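Local atomic coordinates of uncharacterized periplasmic protein (Bacteroides vulgatus ATCC 8482, PDB entry 3ELG), a protein that is of unknown function but is a putative periplasmic protein with a BLIP-like fold and a beta-lactamase-inhibitor-like, PepSY-like domain. Residues 41-45 / 56-60. Sequence-based numbering, arbitrary orientation.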
loop_
_atom_site.group_PDB
_atom_site.type_symbol
_atom_site.label_atom_id
_atom_site.label_comp_id
_atom_site.label_asym_id
_atom_site.label_seq_id
_atom_site.Cartn_x
_atom_site.Cartn_y
_atom_site.Cartn_z
ATOM N N GLN A 41 1.322 -0.946 20.516
ATOM C CA GLN A 41 2.268 -2.046 20.589
ATOM C C GLN A 41 1.916 -3.161 19.593
ATOM O O GLN A 41 2.118 -4.342 19.834
ATOM C CB GLN A 41 2.420 -2.570 22.012
ATOM C CG GLN A 41 3.380 -1.698 22.846
ATOM C CD GLN A 41 4.857 -1.839 22.407
ATOM O OE1 GLN A 41 5.486 -2.894 22.589
ATOM N NE2 GLN A 41 5.412 -0.766 21.843
ATOM N N THR A 42 1.339 -2.756 18.486
ATOM C CA THR A 42 0.952 -3.703 17.392
ATOM C C THR A 42 2.049 -3.710 16.365
ATOM O O THR A 42 2.591 -2.666 16.052
ATOM C CB THR A 42 -0.378 -3.238 16.775
ATOM O OG1 THR A 42 -1.416 -3.378 17.773
ATOM C CG2 THR A 42 -0.766 -4.019 15.549
ATOM N N THR A 43 2.341 -4.898 15.840
ATOM C CA THR A 43 3.389 -5.061 14.839
ATOM C C THR A 43 2.891 -4.774 13.437
ATOM O O THR A 43 1.789 -5.153 13.052
ATOM C CB THR A 43 4.002 -6.473 14.922
ATOM O OG1 THR A 43 4.503 -6.723 16.257
ATOM C CG2 THR A 43 5.135 -6.632 13.884
ATOM N N SER A 44 3.704 -4.011 12.716
ATOM C CA SER A 44 3.584 -3.840 11.266
ATOM C C SER A 44 4.923 -4.046 10.604
ATOM O O SER A 44 5.969 -4.103 11.221
ATOM C CB SER A 44 2.960 -2.501 10.852
ATOM O OG SER A 44 3.734 -1.415 11.310
ATOM N N TYR A 45 4.820 -4.209 9.305
ATOM C CA TYR A 45 5.957 -4.536 8.464
ATOM C C TYR A 45 6.027 -3.518 7.334
ATOM O O TYR A 45 5.103 -3.371 6.541
ATOM C CB TYR A 45 5.780 -5.939 7.840
ATOM C CG TYR A 45 5.613 -7.012 8.888
ATOM C CD1 TYR A 45 4.378 -7.267 9.482
ATOM C CD2 TYR A 45 6.717 -7.680 9.370
ATOM C CE1 TYR A 45 4.248 -8.230 10.476
ATOM C CE2 TYR A 45 6.629 -8.614 10.357
ATOM C CZ TYR A 45 5.382 -8.883 10.942
ATOM O OH TYR A 45 5.280 -9.826 11.954
ATOM N N GLU A 56 3.495 -1.655 2.992
ATOM C CA GLU A 56 3.335 -1.788 4.423
ATOM C C GLU A 56 2.244 -2.807 4.633
ATOM O O GLU A 56 1.280 -2.858 3.875
ATOM C CB GLU A 56 2.979 -0.454 5.057
ATOM C CG GLU A 56 3.173 -0.439 6.517
ATOM C CD GLU A 56 3.003 0.941 7.059
ATOM O OE1 GLU A 56 2.011 1.593 6.654
ATOM O OE2 GLU A 56 3.851 1.371 7.873
ATOM N N PHE A 57 2.437 -3.635 5.658
ATOM C CA PHE A 57 1.503 -4.684 6.014
ATOM C C PHE A 57 1.193 -4.660 7.507
ATOM O O PHE A 57 2.048 -4.265 8.336
ATOM C CB PHE A 57 2.058 -6.067 5.726
ATOM C CG PHE A 57 2.429 -6.280 4.285
ATOM C CD1 PHE A 57 3.700 -5.977 3.833
ATOM C CD2 PHE A 57 1.523 -6.833 3.389
ATOM C CE1 PHE A 57 4.023 -6.171 2.516
ATOM C CE2 PHE A 57 1.828 -7.006 2.054
ATOM C CZ PHE A 57 3.080 -6.707 1.607
ATOM N N ASN A 58 -0.001 -5.117 7.835
ATOM C CA ASN A 58 -0.362 -5.270 9.263
ATOM C C ASN A 58 0.184 -6.532 9.840
ATOM O O ASN A 58 0.936 -7.253 9.197
ATOM C CB ASN A 58 -1.880 -5.108 9.519
ATOM C CG ASN A 58 -2.709 -6.257 8.987
ATOM O OD1 ASN A 58 -2.190 -7.321 8.629
ATOM N ND2 ASN A 58 -4.051 -6.067 8.988
ATOM N N SER A 59 -0.214 -6.790 11.081
ATOM C CA SER A 59 0.382 -7.877 11.854
ATOM C C SER A 59 0.094 -9.233 11.265
ATOM O O SER A 59 0.839 -10.206 11.518
ATOM C CB SER A 59 0.003 -7.815 13.338
ATOM O OG SER A 59 -1.356 -8.147 13.510
ATOM N N LYS A 60 -0.978 -9.276 10.469
ATOM C CA LYS A 60 -1.464 -10.476 9.793
ATOM C C LYS A 60 -1.004 -10.598 8.346
ATOM O O LYS A 60 -1.350 -11.561 7.635
ATOM C CB LYS A 60 -2.981 -10.519 9.850
ATOM C CG LYS A 60 -3.465 -10.604 11.268
ATOM C CD LYS A 60 -4.940 -10.321 11.383
ATOM C CE LYS A 60 -5.745 -11.298 10.564
ATOM N NZ LYS A 60 -7.171 -11.324 11.030
HETATM O O HOH W 1 3.096 -9.936 13.110
#
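Y45 and F57 face each other as an antiparallel hydrogen-bonded pair at the open end of a beta hairpin, their backbones joined both ways: Y45 N donates to F57 O at 2.9 Å, and F57 N returns a bond to Y45 O at 2.8 Å. Y45 O also takes a CA-H...O contact from E56 CA. Both aromatic side chains leave the same face of the sheet, with Y45 CB 4.3 Å from F57 CB, yet the rings do not stack. In Y45, CG stands anti to the carbonyl carbon (chi1 -58°), and the ring lies alongside the turning chain of 58-59, presenting an edge to its carbonyls; N58 O sits in the ring plane, 3.5 Å from Y45 CD1. A water continues this edge-on contact at the tip, 2.5 Å from Y45 OH and donating to S59 O over 2.8 Å, so the phenol is tied to the chain just past the strand. There the pairing gives way: S59 CB abuts T43 O at 3.2 Å, while S59 N meets the same oxygen at too poor an angle to bond. N58 OD1 accepts from K60 N in an Asx turn and also from E62 N, the second bond spanning the bend before strand 63-67. Strands 43-49 and 54-57 are consecutive in the antiparallel sheet, flanked by strands 30-37 and 63-67. Y45 packs on I33 and I35 of strand 30-37 and on L13 and P14, whereas F57 touches W63 and reaches A17, M20 and I21 of helix 15-24, which lies against the sheet face carrying both aromatics, consistent with the BLIP-like fold.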